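Long-range contacts in extracellular invertase (Aspergillus kawachii, PDB 5XH8), which probably cleaves sucrose as a family 32 beta-fructofuranosidase and, with high transfructosylation activity, transfers the fructosyl unit to acceptor sugars to give fructooligosaccharides such as 1-kestose: residues 203-207 with 243-247; 176-180 with 262-266. Residue numbers count along the deposited sequence, not the author numbering.

Contact 1. Residues 203-207 with 243-247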
loop_
_atom_site.group_PDB
_atom_site.type_symbol
_atom_site.label_atom_id
_atom_site.label_comp_id
_atom_site.label_asym_id
_atom_site.label_seq_id
_atom_site.Cartn_x
_atom_site.Cartn_y
_atom_site.Cartn_z
ATOM N N GLY A 203 -16.819 -17.319 -2.488
ATOM C CA GLY A 203 -17.999 -16.574 -2.881
ATOM C C GLY A 203 -18.021 -15.151 -2.357
ATOM O O GLY A 203 -17.080 -14.699 -1.679
ATOM N N PRO A 204 -19.120 -14.439 -2.633
ATOM C CA PRO A 204 -19.260 -13.044 -2.221
ATOM C C PRO A 204 -19.251 -12.823 -0.712
ATOM O O PRO A 204 -19.619 -13.730 0.059
ATOM C CB PRO A 204 -20.627 -12.648 -2.798
ATOM C CG PRO A 204 -21.369 -13.938 -2.941
ATOM C CD PRO A 204 -20.318 -14.920 -3.347
ATOM N N ALA A 205 -18.858 -11.617 -0.300
ATOM C CA ALA A 205 -18.778 -11.271 1.107
ATOM C C ALA A 205 -18.719 -9.779 1.377
ATOM O O ALA A 205 -18.316 -8.991 0.518
ATOM C CB ALA A 205 -17.555 -11.928 1.734
ATOM N N GLN A 206 -19.128 -9.412 2.587
ATOM C CA GLN A 206 -18.805 -8.150 3.183
ATOM C C GLN A 206 -17.777 -8.384 4.267
ATOM O O GLN A 206 -17.984 -9.210 5.196
ATOM C CB GLN A 206 -20.036 -7.508 3.808
ATOM C CG GLN A 206 -21.105 -7.122 2.801
ATOM C CD GLN A 206 -22.257 -6.370 3.445
ATOM O OE1 GLN A 206 -22.308 -6.186 4.667
ATOM N NE2 GLN A 206 -23.178 -5.913 2.619
ATOM N N PHE A 207 -16.675 -7.652 4.152
ATOM C CA PHE A 207 -15.617 -7.655 5.137
ATOM C C PHE A 207 -15.888 -6.514 6.102
ATOM O O PHE A 207 -16.018 -5.365 5.664
ATOM C CB PHE A 207 -14.270 -7.443 4.440
ATOM C CG PHE A 207 -13.995 -8.432 3.349
ATOM C CD1 PHE A 207 -13.477 -9.697 3.650
ATOM C CD2 PHE A 207 -14.274 -8.124 2.038
ATOM C CE1 PHE A 207 -13.228 -10.614 2.647
ATOM C CE2 PHE A 207 -14.024 -9.030 1.033
ATOM C CZ PHE A 207 -13.506 -10.280 1.338
ATOM N N TRP A 243 -27.043 -14.292 -5.045
ATOM C CA TRP A 243 -25.880 -13.766 -4.357
ATOM C C TRP A 243 -24.705 -13.653 -5.338
ATOM O O TRP A 243 -23.855 -12.789 -5.186
ATOM C CB TRP A 243 -25.500 -14.640 -3.160
ATOM C CG TRP A 243 -26.589 -14.833 -2.112
ATOM C CD1 TRP A 243 -26.948 -16.022 -1.517
ATOM C CD2 TRP A 243 -27.440 -13.830 -1.528
ATOM N NE1 TRP A 243 -27.956 -15.821 -0.597
ATOM C CE2 TRP A 243 -28.282 -14.490 -0.583
ATOM C CE3 TRP A 243 -27.587 -12.441 -1.706
ATOM C CZ2 TRP A 243 -29.234 -13.803 0.176
ATOM C CZ3 TRP A 243 -28.540 -11.759 -0.957
ATOM C CH2 TRP A 243 -29.351 -12.436 -0.022
ATOM N N ALA A 244 -24.670 -14.549 -6.325
ATOM C CA ALA A 244 -23.875 -14.387 -7.522
ATOM C C ALA A 244 -22.368 -14.420 -7.213
ATOM O O ALA A 244 -21.951 -15.078 -6.231
ATOM C CB ALA A 244 -24.322 -13.137 -8.284
ATOM N N PHE A 245 -21.543 -13.747 -8.014
ATOM C CA PHE A 245 -20.085 -13.962 -7.923
ATOM C C PHE A 245 -19.291 -12.946 -7.130
ATOM O O PHE A 245 -18.117 -13.172 -6.844
ATOM C CB PHE A 245 -19.522 -14.097 -9.310
ATOM C CG PHE A 245 -20.018 -15.319 -10.045
ATOM C CD1 PHE A 245 -21.206 -15.283 -10.762
ATOM C CD2 PHE A 245 -19.285 -16.504 -10.027
ATOM C CE1 PHE A 245 -21.658 -16.400 -11.455
ATOM C CE2 PHE A 245 -19.732 -17.636 -10.714
ATOM C CZ PHE A 245 -20.918 -17.581 -11.433
ATOM N N ASN A 246 -19.915 -11.827 -6.774
ATOM C CA ASN A 246 -19.219 -10.741 -6.074
ATOM C C ASN A 246 -20.256 -9.754 -5.558
ATOM O O ASN A 246 -21.232 -9.507 -6.238
ATOM C CB ASN A 246 -18.251 -10.040 -7.043
ATOM C CG ASN A 246 -17.362 -9.040 -6.350
ATOM O OD1 ASN A 246 -16.553 -9.398 -5.491
ATOM N ND2 ASN A 246 -17.501 -7.778 -6.722
ATOM N N PHE A 247 -20.064 -9.232 -4.348
ATOM C CA PHE A 247 -20.891 -8.153 -3.819
ATOM C C PHE A 247 -20.218 -6.783 -4.061
ATOM O O PHE A 247 -18.998 -6.662 -3.947
ATOM C CB PHE A 247 -21.112 -8.271 -2.304
ATOM C CG PHE A 247 -22.002 -9.416 -1.854
ATOM C CD1 PHE A 247 -22.878 -10.087 -2.714
ATOM C CD2 PHE A 247 -21.973 -9.792 -0.516
ATOM C CE1 PHE A 247 -23.671 -11.129 -2.246
ATOM C CE2 PHE A 247 -22.777 -10.835 -0.045
ATOM C CZ PHE A 247 -23.630 -11.490 -0.914
#
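Pro204 and Phe247 account for most of the surface buried here. The proline ring lies over one face of the phenyl ring: Pro204 CB is 3.4 Å from the centroid of the Phe247 ring, 13° off the ring normal, a CH-pi contact. Proline suits the place because its compact, rigid ring of CH groups packs well on an aromatic face. The same ring is bordered by the chain that leads to Phe247: Pro204 CD is 3.3 Å from Ala244 O, Pro204 CG is 3.5 Å from Trp243 O, and Pro204 CG meets Trp243 CB at 4.2 Å. Ala205 comes next, through its backbone: Ala205 N is 3.6 Å from Phe247 CD2, while its CB points away. Gln206 adds a smaller share, with Gln206 N at the edge of the ring, 4.2 Å from Phe247 CD2; its amide is engaged beyond the contact, with Trp225 and Thr268. Residues 203-207 begin strand 203-211, paired on its two sides with strands 191-199 and 219-227 in a four-stranded antiparallel sheet. Segment 243-247 is the loop running into strand 247-248 of the next sheet, where Phe247 also packs on Ile270 and Thr272 of strand 265-274.

Contact 2. Residues 176-180 with 262-266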
loop_
_atom_site.group_PDB
_atom_site.type_symbol
_atom_site.label_atom_id
_atom_site.label_comp_id
_atom_site.label_asym_id
_atom_site.label_seq_id
_atom_site.Cartn_x
_atom_site.Cartn_y
_atom_site.Cartn_z
ATOM N N GLN A 176 -22.555 3.602 11.939
ATOM C CA GLN A 176 -22.627 3.408 13.388
ATOM C C GLN A 176 -23.769 2.467 13.702
ATOM O O GLN A 176 -24.790 2.446 12.991
ATOM C CB GLN A 176 -22.836 4.744 14.074
ATOM C CG GLN A 176 -21.623 5.634 13.907
ATOM C CD GLN A 176 -21.762 6.992 14.568
ATOM O OE1 GLN A 176 -22.674 7.762 14.268
ATOM N NE2 GLN A 176 -20.830 7.312 15.447
ATOM N N ASN A 177 -23.595 1.660 14.756
ATOM C CA ASN A 177 -24.654 0.728 15.171
ATOM C C ASN A 177 -24.498 0.239 16.641
ATOM O O ASN A 177 -23.526 -0.446 16.965
ATOM C CB ASN A 177 -24.734 -0.466 14.226
ATOM C CG ASN A 177 -25.957 -1.322 14.506
ATOM O OD1 ASN A 177 -25.929 -2.183 15.385
ATOM N ND2 ASN A 177 -27.055 -1.037 13.812
ATOM N N PRO A 178 -25.448 0.604 17.525
ATOM C CA PRO A 178 -25.295 0.208 18.962
ATOM C C PRO A 178 -25.506 -1.278 19.221
ATOM O O PRO A 178 -24.990 -1.785 20.223
ATOM C CB PRO A 178 -26.326 1.087 19.698
ATOM C CG PRO A 178 -27.335 1.433 18.645
ATOM C CD PRO A 178 -26.580 1.529 17.333
ATOM N N THR A 179 -26.186 -1.990 18.313
ATOM C CA THR A 179 -26.311 -3.432 18.428
ATOM C C THR A 179 -24.950 -4.083 18.254
ATOM O O THR A 179 -24.559 -4.922 19.077
ATOM C CB THR A 179 -27.314 -4.022 17.429
ATOM O OG1 THR A 179 -28.543 -3.315 17.545
ATOM C CG2 THR A 179 -27.561 -5.506 17.675
ATOM N N LEU A 180 -24.218 -3.683 17.207
ATOM C CA LEU A 180 -22.827 -4.110 17.051
ATOM C C LEU A 180 -21.961 -3.668 18.232
ATOM O O LEU A 180 -21.114 -4.440 18.679
ATOM C CB LEU A 180 -22.212 -3.602 15.730
ATOM C CG LEU A 180 -22.789 -4.109 14.407
ATOM C CD1 LEU A 180 -21.941 -3.623 13.236
ATOM C CD2 LEU A 180 -22.883 -5.629 14.374
ATOM N N PRO A 262 -31.199 3.767 15.167
ATOM C CA PRO A 262 -29.965 3.016 15.480
ATOM C C PRO A 262 -30.212 1.662 16.156
ATOM O O PRO A 262 -29.493 0.698 15.880
ATOM C CB PRO A 262 -29.179 3.961 16.407
ATOM C CG PRO A 262 -29.874 5.254 16.386
ATOM C CD PRO A 262 -31.251 5.067 15.859
ATOM N N HIS A 263 -31.270 1.578 16.974
ATOM C CA HIS A 263 -31.621 0.334 17.682
ATOM C C HIS A 263 -32.584 -0.532 16.899
ATOM O O HIS A 263 -33.102 -1.500 17.443
ATOM C CB HIS A 263 -32.232 0.667 19.057
ATOM C CG HIS A 263 -31.279 1.358 19.979
ATOM N ND1 HIS A 263 -30.261 0.689 20.628
ATOM C CD2 HIS A 263 -31.182 2.652 20.355
ATOM C CE1 HIS A 263 -29.567 1.552 21.353
ATOM N NE2 HIS A 263 -30.108 2.748 21.204
ATOM N N GLY A 264 -32.832 -0.207 15.628
ATOM C CA GLY A 264 -33.816 -0.918 14.844
ATOM C C GLY A 264 -33.267 -2.188 14.257
ATOM O O GLY A 264 -32.120 -2.546 14.481
ATOM N N GLN A 265 -34.115 -2.852 13.486
ATOM C CA GLN A 265 -33.741 -3.996 12.649
ATOM C C GLN A 265 -32.695 -3.642 11.600
ATOM O O GLN A 265 -32.824 -2.623 10.952
ATOM C CB GLN A 265 -34.953 -4.481 11.871
ATOM C CG GLN A 265 -35.420 -5.853 12.233
ATOM C CD GLN A 265 -36.716 -6.121 11.535
ATOM O OE1 GLN A 265 -36.758 -6.715 10.460
ATOM N NE2 GLN A 265 -37.769 -5.578 12.087
ATOM N N ILE A 266 -31.755 -4.554 11.373
ATOM C CA ILE A 266 -30.583 -4.291 10.533
ATOM C C ILE A 266 -30.810 -4.808 9.101
ATOM O O ILE A 266 -31.220 -5.957 8.874
ATOM C CB ILE A 266 -29.310 -4.884 11.168
ATOM C CG1 ILE A 266 -28.948 -4.087 12.423
ATOM C CG2 ILE A 266 -28.126 -4.859 10.194
ATOM C CD1 ILE A 266 -27.938 -4.776 13.332
HETATM O O HOH W 1 -29.590 -1.747 15.261
#
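This is a partly buried, water-bridged packing of a helix start against the turn that enters a strand, joining two neighbouring sheets of the N-terminal domain. Asn177 is the N-cap of helix 178-184: its OD1 accepts from Leu180 N at 2.9 Å, the usual task of asparagine here. That leaves Asn177 ND2 to donate to a water at 3.0 Å. The water also accepts from Thr179 OG1 (3.0 Å) and donates to Pro262 O (2.5 Å) and Gly264 O (2.8 Å), so its four bonds tie both segments together. Pro178, well placed in the first turn of a helix because no intrahelical bond is asked of its nitrogen, supplies the apolar part. Its CG lies over one face of the His263 imidazole, 3.5 Å from His263 CE1, in a CH-pi contact, while its CD meets Pro262 CB at 3.7 Å. On the buried side Ile266 points toward the helix start, with Ile266 CG1 3.8 Å from Asn177 ND2 and Ile266 CD1 4.2 Å from Thr179 CB. Helix 178-184 connects strands 166-176 and 191-199, and Leu180 and Ile266 both rest on Val296 of strand 286-298, which pairs with strand 265-274.

How the contacts relate
Both contacts join the same two antiparallel sheets of the N-terminal beta-propeller domain, one holding strands 166-176 to 219-227, the other strands 247-248 to 302-311. Along the chain the order is 176-180, 203-207, 243-247 and 262-266, so contact 1 is nested within the loop closed by contact 2. Their centres lie 22 Å apart and their nearest atoms about 8 Å apart, without touching. Strand 265-274 relates the two: contact 2 involves its first residues, while residues further along it pack beneath contact 1. Contact 1 is buried and has a glycerol about 4 Å from the Phe245 side chain, whereas contact 2 is partly exposed. Both are places where neighbouring propeller blades pack on each other.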